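Local coordinates for protein LST4 (Kluyveromyces lactis, PDB 4ZY8) that probably takes part in amino acid uptake and in protein traffic from the Golgi to the plasma membrane, represented here by its longin domain, at residues H44-G56 against V74-F86. Numbering follows the deposited sequence.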
ATOM      1  N   HIS A  44      -9.986   7.320  -9.924  1.00 62.96           N
ATOM      2  CA  HIS A  44     -10.991   6.282  -9.846  1.00 71.64           C
ATOM      3  C   HIS A  44     -11.957   6.619  -8.731  1.00 72.97           C
ATOM      4  O   HIS A  44     -12.736   7.550  -8.796  1.00 71.44           O
ATOM      5  CB  HIS A  44     -10.331   4.905  -9.564  1.00 71.28           C
ATOM      6  CG  HIS A  44     -10.878   3.762 -10.388  1.00 76.29           C
ATOM      7  ND1 HIS A  44     -12.079   3.146 -10.116  1.00 74.22           N
ATOM      8  CD2 HIS A  44     -10.370   3.116 -11.469  1.00 77.10           C
ATOM      9  CE1 HIS A  44     -12.297   2.191 -11.005  1.00 79.53           C
ATOM     10  NE2 HIS A  44     -11.270   2.147 -11.834  1.00 77.98           N
ATOM     11  N   ILE A  45     -11.834   5.826  -7.690  1.00 71.16           N
ATOM     12  CA  ILE A  45     -12.657   5.813  -6.505  1.00 63.27           C
ATOM     13  C   ILE A  45     -12.217   6.877  -5.517  1.00 63.67           C
ATOM     14  O   ILE A  45     -11.055   7.188  -5.430  1.00 61.86           O
ATOM     15  CB  ILE A  45     -12.591   4.467  -5.835  1.00 63.03           C
ATOM     16  CG1 ILE A  45     -13.387   4.457  -4.565  1.00 62.43           C
ATOM     17  CG2 ILE A  45     -11.181   4.168  -5.459  1.00 70.08           C
ATOM     18  CD1 ILE A  45     -13.322   3.129  -3.883  1.00 67.88           C
ATOM     19  N   PRO A  46     -13.192   7.445  -4.814  1.00 65.60           N
ATOM     20  CA  PRO A  46     -12.960   8.575  -3.911  1.00 64.24           C
ATOM     21  C   PRO A  46     -11.897   8.284  -2.864  1.00 64.56           C
ATOM     22  O   PRO A  46     -11.784   7.154  -2.386  1.00 63.64           O
ATOM     23  CB  PRO A  46     -14.320   8.764  -3.237  1.00 64.44           C
ATOM     24  CG  PRO A  46     -14.938   7.409  -3.266  1.00 68.05           C
ATOM     25  CD  PRO A  46     -14.479   6.778  -4.549  1.00 66.61           C
ATOM     26  N   LEU A  47     -11.127   9.306  -2.513  1.00 62.72           N
ATOM     27  CA  LEU A  47     -10.122   9.176  -1.512  1.00 58.27           C
ATOM     28  C   LEU A  47     -10.645   8.945  -0.139  1.00 58.85           C
ATOM     29  O   LEU A  47      -9.983   8.362   0.656  1.00 61.18           O
ATOM     30  CB  LEU A  47      -9.268  10.408  -1.515  1.00 61.19           C
ATOM     31  CG  LEU A  47      -7.970  10.210  -0.785  1.00 66.79           C
ATOM     32  CD1 LEU A  47      -6.962   9.518  -1.678  1.00 63.46           C
ATOM     33  CD2 LEU A  47      -7.458  11.566  -0.363  1.00 71.50           C
ATOM     34  N   ASN A  48     -11.836   9.407   0.154  1.00 61.25           N
ATOM     35  CA  ASN A  48     -12.388   9.223   1.485  1.00 59.73           C
ATOM     36  C   ASN A  48     -12.913   7.828   1.717  1.00 55.20           C
ATOM     37  O   ASN A  48     -12.954   7.356   2.823  1.00 54.57           O
ATOM     38  CB  ASN A  48     -13.490  10.225   1.737  1.00 68.30           C
ATOM     39  CG  ASN A  48     -12.971  11.535   2.246  1.00 73.58           C
ATOM     40  OD1 ASN A  48     -12.249  11.588   3.217  1.00 72.88           O
ATOM     41  ND2 ASN A  48     -13.345  12.600   1.585  1.00 83.40           N
ATOM     42  N   GLU A  49     -13.332   7.183   0.653  1.00 50.39           N
ATOM     43  CA  GLU A  49     -13.795   5.808   0.725  1.00 55.15           C
ATOM     44  C   GLU A  49     -12.575   4.904   0.898  1.00 52.81           C
ATOM     45  O   GLU A  49     -12.638   3.906   1.614  1.00 49.94           O
ATOM     46  CB  GLU A  49     -14.607   5.437  -0.515  1.00 58.44           C
ATOM     47  CG  GLU A  49     -15.127   4.010  -0.536  1.00 64.23           C
ATOM     48  CD  GLU A  49     -15.973   3.730  -1.772  1.00 64.86           C
ATOM     49  OE1 GLU A  49     -16.364   4.706  -2.445  1.00 63.08           O
ATOM     50  OE2 GLU A  49     -16.247   2.545  -2.068  1.00 64.22           O
ATOM     51  N   LEU A  50     -11.465   5.259   0.250  1.00 54.32           N
ATOM     52  CA  LEU A  50     -10.242   4.461   0.378  1.00 48.97           C
ATOM     53  C   LEU A  50      -9.632   4.540   1.767  1.00 47.03           C
ATOM     54  O   LEU A  50      -9.261   3.508   2.308  1.00 48.30           O
ATOM     55  CB  LEU A  50      -9.217   4.870  -0.680  1.00 47.09           C
ATOM     56  CG  LEU A  50      -9.604   4.308  -2.050  1.00 56.58           C
ATOM     57  CD1 LEU A  50      -8.695   4.812  -3.127  1.00 53.39           C
ATOM     58  CD2 LEU A  50      -9.563   2.785  -2.023  1.00 52.28           C
ATOM     59  N   LYS A  51      -9.569   5.736   2.361  1.00 45.92           N
ATOM     60  CA  LYS A  51      -9.046   5.898   3.725  1.00 47.61           C
ATOM     61  C   LYS A  51      -9.757   4.962   4.682  1.00 48.63           C
ATOM     62  O   LYS A  51      -9.158   4.418   5.608  1.00 49.56           O
ATOM     63  CB  LYS A  51      -9.212   7.338   4.229  1.00 55.04           C
ATOM     64  CG  LYS A  51      -8.430   8.392   3.453  1.00 57.92           C
ATOM     65  CD  LYS A  51      -7.051   8.614   4.039  1.00 63.60           C
ATOM     66  CE  LYS A  51      -6.435   9.897   3.496  1.00 66.24           C
ATOM     67  NZ  LYS A  51      -7.479  10.940   3.302  1.00 56.16           N
ATOM     68  N   ASP A  52     -11.048   4.780   4.440  1.00 48.25           N
ATOM     69  CA  ASP A  52     -11.887   3.925   5.264  1.00 50.43           C
ATOM     70  C   ASP A  52     -11.565   2.438   5.020  1.00 50.25           C
ATOM     71  O   ASP A  52     -11.459   1.660   5.964  1.00 49.19           O
ATOM     72  CB  ASP A  52     -13.362   4.249   5.002  1.00 55.80           C
ATOM     73  CG  ASP A  52     -14.300   3.498   5.925  1.00 65.41           C
ATOM     74  OD1 ASP A  52     -14.212   3.717   7.152  1.00 71.34           O
ATOM     75  OD2 ASP A  52     -15.166   2.746   5.426  1.00 67.08           O
ATOM     76  N   TYR A  53     -11.386   2.049   3.762  1.00 47.30           N
ATOM     77  CA  TYR A  53     -10.985   0.675   3.457  1.00 49.94           C
ATOM     78  C   TYR A  53      -9.582   0.348   3.963  1.00 43.15           C
ATOM     79  O   TYR A  53      -9.322  -0.765   4.401  1.00 48.56           O
ATOM     80  CB  TYR A  53     -11.054   0.412   1.955  1.00 47.03           C
ATOM     81  CG  TYR A  53     -12.450   0.329   1.386  1.00 53.97           C
ATOM     82  CD1 TYR A  53     -13.504  -0.144   2.149  1.00 63.86           C
ATOM     83  CD2 TYR A  53     -12.708   0.706   0.081  1.00 61.35           C
ATOM     84  CE1 TYR A  53     -14.778  -0.237   1.626  1.00 67.61           C
ATOM     85  CE2 TYR A  53     -13.976   0.623  -0.449  1.00 60.58           C
ATOM     86  CZ  TYR A  53     -15.007   0.148   0.324  1.00 64.78           C
ATOM     87  OH  TYR A  53     -16.275   0.062  -0.211  1.00 77.20           O
ATOM     88  N   ILE A  54      -8.674   1.303   3.919  1.00 49.97           N
ATOM     89  CA  ILE A  54      -7.299   1.105   4.336  1.00 45.48           C
ATOM     90  C   ILE A  54      -7.123   1.134   5.825  1.00 48.83           C
ATOM     91  O   ILE A  54      -6.519   0.263   6.378  1.00 47.99           O
ATOM     92  CB  ILE A  54      -6.396   2.168   3.724  1.00 41.31           C
ATOM     93  CG1 ILE A  54      -6.427   2.041   2.229  1.00 41.09           C
ATOM     94  CG2 ILE A  54      -4.971   2.050   4.200  1.00 40.83           C
ATOM     95  CD1 ILE A  54      -5.926   3.235   1.501  1.00 35.87           C
ATOM     96  N   PHE A  55      -7.621   2.168   6.469  1.00 44.28           N
ATOM     97  CA  PHE A  55      -7.483   2.280   7.893  1.00 44.58           C
ATOM     98  C   PHE A  55      -8.795   1.954   8.622  1.00 54.89           C
ATOM     99  O   PHE A  55      -8.906   2.101   9.813  1.00 55.70           O
ATOM    100  CB  PHE A  55      -7.008   3.675   8.269  1.00 46.90           C
ATOM    101  CG  PHE A  55      -5.721   4.087   7.633  1.00 46.74           C
ATOM    102  CD1 PHE A  55      -4.520   3.672   8.139  1.00 45.44           C
ATOM    103  CD2 PHE A  55      -5.713   4.923   6.564  1.00 36.44           C
ATOM    104  CE1 PHE A  55      -3.342   4.073   7.586  1.00 41.46           C
ATOM    105  CE2 PHE A  55      -4.541   5.307   5.992  1.00 44.11           C
ATOM    106  CZ  PHE A  55      -3.348   4.888   6.506  1.00 38.43           C
ATOM    107  N   GLY A  56      -9.813   1.553   7.902  1.00 55.58           N
ATOM    108  CA  GLY A  56     -11.059   1.280   8.564  1.00 58.29           C
ATOM    109  C   GLY A  56     -10.993  -0.048   9.260  1.00 62.97           C
ATOM    110  O   GLY A  56     -11.044  -0.112  10.468  1.00 77.74           O
ATOM    111  N   VAL A  74     -13.782  -4.162  -3.485  1.00 46.88           N
ATOM    112  CA  VAL A  74     -14.636  -2.993  -3.534  1.00 58.02           C
ATOM    113  C   VAL A  74     -15.669  -3.321  -4.610  1.00 55.12           C
ATOM    114  O   VAL A  74     -15.395  -3.168  -5.798  1.00 54.87           O
ATOM    115  CB  VAL A  74     -13.861  -1.698  -3.872  1.00 54.03           C
ATOM    116  CG1 VAL A  74     -14.789  -0.496  -3.784  1.00 57.72           C
ATOM    117  CG2 VAL A  74     -12.687  -1.517  -2.919  1.00 53.84           C
ATOM    118  N   LYS A  75     -16.848  -3.772  -4.198  1.00 61.56           N
ATOM    119  CA  LYS A  75     -17.847  -4.293  -5.144  1.00 66.89           C
ATOM    120  C   LYS A  75     -18.351  -3.161  -6.024  1.00 63.43           C
ATOM    121  O   LYS A  75     -18.649  -3.353  -7.206  1.00 67.60           O
ATOM    122  CB  LYS A  75     -19.017  -4.955  -4.413  1.00 63.26           C
ATOM    123  N   SER A  76     -18.415  -1.973  -5.430  1.00 63.29           N
ATOM    124  CA  SER A  76     -18.912  -0.782  -6.099  1.00 64.09           C
ATOM    125  C   SER A  76     -18.070  -0.342  -7.291  1.00 64.75           C
ATOM    126  O   SER A  76     -18.483   0.565  -8.011  1.00 69.03           O
ATOM    127  CB  SER A  76     -19.007   0.367  -5.093  1.00 69.66           C
ATOM    128  OG  SER A  76     -17.728   0.887  -4.767  1.00 72.12           O
ATOM    129  N   ALA A  77     -16.892  -0.945  -7.478  1.00 62.39           N
ATOM    130  CA  ALA A  77     -15.962  -0.518  -8.531  1.00 54.61           C
ATOM    131  C   ALA A  77     -15.240  -1.657  -9.270  1.00 58.40           C
ATOM    132  O   ALA A  77     -14.296  -1.395 -10.026  1.00 62.11           O
ATOM    133  CB  ALA A  77     -14.938   0.443  -7.958  1.00 51.89           C
ATOM    134  N   ASN A  78     -15.663  -2.904  -9.056  1.00 54.46           N
ATOM    135  CA  ASN A  78     -15.032  -4.069  -9.699  1.00 54.45           C
ATOM    136  C   ASN A  78     -13.523  -4.109  -9.442  1.00 55.80           C
ATOM    137  O   ASN A  78     -12.727  -4.473 -10.321  1.00 46.11           O
ATOM    138  CB  ASN A  78     -15.296  -4.050 -11.206  1.00 55.73           C
ATOM    139  CG  ASN A  78     -16.769  -4.135 -11.533  1.00 67.61           C
ATOM    140  OD1 ASN A  78     -17.503  -4.922 -10.937  1.00 71.47           O
ATOM    141  ND2 ASN A  78     -17.220  -3.290 -12.460  1.00 65.49           N
ATOM    142  N   ILE A  79     -13.146  -3.736  -8.225  1.00 46.84           N
ATOM    143  CA  ILE A  79     -11.751  -3.563  -7.879  1.00 47.60           C
ATOM    144  C   ILE A  79     -11.375  -4.390  -6.652  1.00 51.64           C
ATOM    145  O   ILE A  79     -12.180  -4.570  -5.744  1.00 47.16           O
ATOM    146  CB  ILE A  79     -11.461  -2.053  -7.663  1.00 45.46           C
ATOM    147  CG1 ILE A  79     -11.111  -1.402  -9.005  1.00 50.19           C
ATOM    148  CG2 ILE A  79     -10.373  -1.834  -6.643  1.00 46.65           C
ATOM    149  CD1 ILE A  79     -10.918   0.088  -8.945  1.00 55.48           C
ATOM    150  N   VAL A  80     -10.151  -4.906  -6.639  1.00 45.28           N
ATOM    151  CA  VAL A  80      -9.600  -5.517  -5.444  1.00 40.21           C
ATOM    152  C   VAL A  80      -8.521  -4.599  -4.885  1.00 39.07           C
ATOM    153  O   VAL A  80      -7.733  -4.049  -5.639  1.00 35.76           O
ATOM    154  CB  VAL A  80      -9.044  -6.931  -5.753  1.00 41.20           C
ATOM    155  CG1 VAL A  80      -7.793  -7.208  -4.980  1.00 44.36           C
ATOM    156  CG2 VAL A  80     -10.106  -7.976  -5.471  1.00 44.01           C
ATOM    157  N   LEU A  81      -8.535  -4.393  -3.571  1.00 35.71           N
ATOM    158  CA  LEU A  81      -7.564  -3.536  -2.902  1.00 40.17           C
ATOM    159  C   LEU A  81      -6.679  -4.367  -1.984  1.00 38.08           C
ATOM    160  O   LEU A  81      -7.196  -5.028  -1.079  1.00 36.12           O
ATOM    161  CB  LEU A  81      -8.286  -2.429  -2.110  1.00 40.90           C
ATOM    162  CG  LEU A  81      -7.475  -1.429  -1.277  1.00 46.47           C
ATOM    163  CD1 LEU A  81      -6.716  -0.466  -2.174  1.00 41.54           C
ATOM    164  CD2 LEU A  81      -8.385  -0.638  -0.326  1.00 45.44           C
ATOM    165  N   PHE A  82      -5.366  -4.389  -2.224  1.00 31.09           N
ATOM    166  CA  PHE A  82      -4.493  -5.071  -1.277  1.00 33.44           C
ATOM    167  C   PHE A  82      -3.551  -4.092  -0.588  1.00 33.23           C
ATOM    168  O   PHE A  82      -2.949  -3.225  -1.217  1.00 31.28           O
ATOM    169  CB  PHE A  82      -3.732  -6.246  -1.925  1.00 29.03           C
ATOM    170  CG  PHE A  82      -2.826  -5.887  -3.095  1.00 31.59           C
ATOM    171  CD1 PHE A  82      -1.457  -5.751  -2.914  1.00 30.22           C
ATOM    172  CD2 PHE A  82      -3.331  -5.764  -4.379  1.00 33.78           C
ATOM    173  CE1 PHE A  82      -0.605  -5.468  -3.991  1.00 28.82           C
ATOM    174  CE2 PHE A  82      -2.492  -5.485  -5.470  1.00 28.80           C
ATOM    175  CZ  PHE A  82      -1.127  -5.342  -5.269  1.00 26.75           C
ATOM    176  N   THR A  83      -3.467  -4.239   0.727  1.00 28.61           N
ATOM    177  CA  THR A  83      -2.804  -3.271   1.590  1.00 33.87           C
ATOM    178  C   THR A  83      -1.792  -3.905   2.536  1.00 32.51           C
ATOM    179  O   THR A  83      -2.118  -4.827   3.272  1.00 39.05           O
ATOM    180  CB  THR A  83      -3.848  -2.512   2.466  1.00 36.47           C
ATOM    181  OG1 THR A  83      -4.714  -1.751   1.630  1.00 36.91           O
ATOM    182  CG2 THR A  83      -3.155  -1.560   3.453  1.00 39.31           C
ATOM    183  N   ARG A  84      -0.579  -3.376   2.536  1.00 32.81           N
ATOM    184  CA  ARG A  84       0.403  -3.668   3.573  1.00 30.49           C
ATOM    185  C   ARG A  84       0.376  -2.528   4.576  1.00 34.30           C
ATOM    186  O   ARG A  84       0.631  -1.377   4.214  1.00 29.66           O
ATOM    187  CB  ARG A  84       1.802  -3.817   2.971  1.00 27.93           C
ATOM    188  CG  ARG A  84       2.983  -3.689   3.961  1.00 35.70           C
ATOM    189  CD  ARG A  84       3.065  -4.854   4.962  1.00 35.16           C
ATOM    190  NE  ARG A  84       3.080  -6.173   4.299  1.00 28.56           N
ATOM    191  CZ  ARG A  84       4.163  -6.885   3.996  1.00 29.32           C
ATOM    192  NH1 ARG A  84       5.386  -6.435   4.276  1.00 29.66           N
ATOM    193  NH2 ARG A  84       4.011  -8.068   3.406  1.00 29.17           N
ATOM    194  N   ILE A  85       0.097  -2.827   5.837  1.00 31.31           N
ATOM    195  CA  ILE A  85       0.058  -1.758   6.821  1.00 30.90           C
ATOM    196  C   ILE A  85       1.044  -2.128   7.936  1.00 32.39           C
ATOM    197  O   ILE A  85       1.150  -3.282   8.306  1.00 35.27           O
ATOM    198  CB  ILE A  85      -1.398  -1.523   7.321  1.00 39.85           C
ATOM    199  CG1 ILE A  85      -1.524  -0.258   8.156  1.00 46.22           C
ATOM    200  CG2 ILE A  85      -1.979  -2.750   8.018  1.00 41.35           C
ATOM    201  CD1 ILE A  85      -2.966   0.202   8.251  1.00 47.42           C
ATOM    202  N   PHE A  86       1.844  -1.169   8.384  1.00 26.97           N
ATOM    203  CA  PHE A  86       2.895  -1.436   9.367  1.00 31.56           C
ATOM    204  C   PHE A  86       3.153  -0.232  10.249  1.00 33.86           C
ATOM    205  O   PHE A  86       2.752   0.882   9.918  1.00 29.37           O
ATOM    206  CB  PHE A  86       4.202  -1.854   8.685  1.00 36.83           C
ATOM    207  CG  PHE A  86       4.709  -0.861   7.671  1.00 34.68           C
ATOM    208  CD1 PHE A  86       4.233  -0.881   6.372  1.00 33.85           C
ATOM    209  CD2 PHE A  86       5.683   0.064   8.012  1.00 30.84           C
ATOM    210  CE1 PHE A  86       4.693   0.032   5.427  1.00 31.52           C
ATOM    211  CE2 PHE A  86       6.153   0.977   7.078  1.00 32.75           C
ATOM    212  CZ  PHE A  86       5.650   0.957   5.776  1.00 32.09           C
TER
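Tyr53 touches Val74 with its ring and Leu81 with its CB, and following it outward from the backbone shows how one aromatic side chain can bridge a helix and the sheet beneath it. Its CB rests on Leu81 CD2 at 3.7 Å. With CG beside the backbone N (chi1 -71°), the ring then runs across Val74: CD2 meets CG2 of that valine, CE2 touches both methyls, coming within 3.5 Å of CG2, and CZ and OH continue past CG1. The hydroxyl finishes near Glu49, whose extended chain brings OE2 to 3.8 Å from Val74 CG1. Were Val74 cut back to an alanine, the CD2-CE2 side of the Tyr53 ring would probably lose both methyl contacts, and Ile45 CD1 the CG1 it meets.

This is the longin arrangement, in which a five-stranded antiparallel sheet carries the short helix 47-55 on one face and longer helices on the other. Here the helix axis crosses strand 79-86 at -56°, 9.6 Å away. Arg84 and Phe86 leave the strand on the other face, toward helix 114-134.

From the neighbouring turns of the helix, Leu50 CD2 and Ile54 CG1 reach the same Leu81 methyl, CD2, that Tyr53 touches. Ile54 CG2, anti to the backbone N, lies 4.1 Å from Thr83 CG2, while the Thr83 hydroxyl is hydrogen-bonded to Ser99 of the adjoining strand 95-103. Beyond them Phe55 CD1 reaches Ile85 CD1 at 3.8 Å. At the loop end Ile79 presses CD1 over a face of the His44 imidazole, a CH-pi contact 3.5 Å from CD1 to the ring centroid.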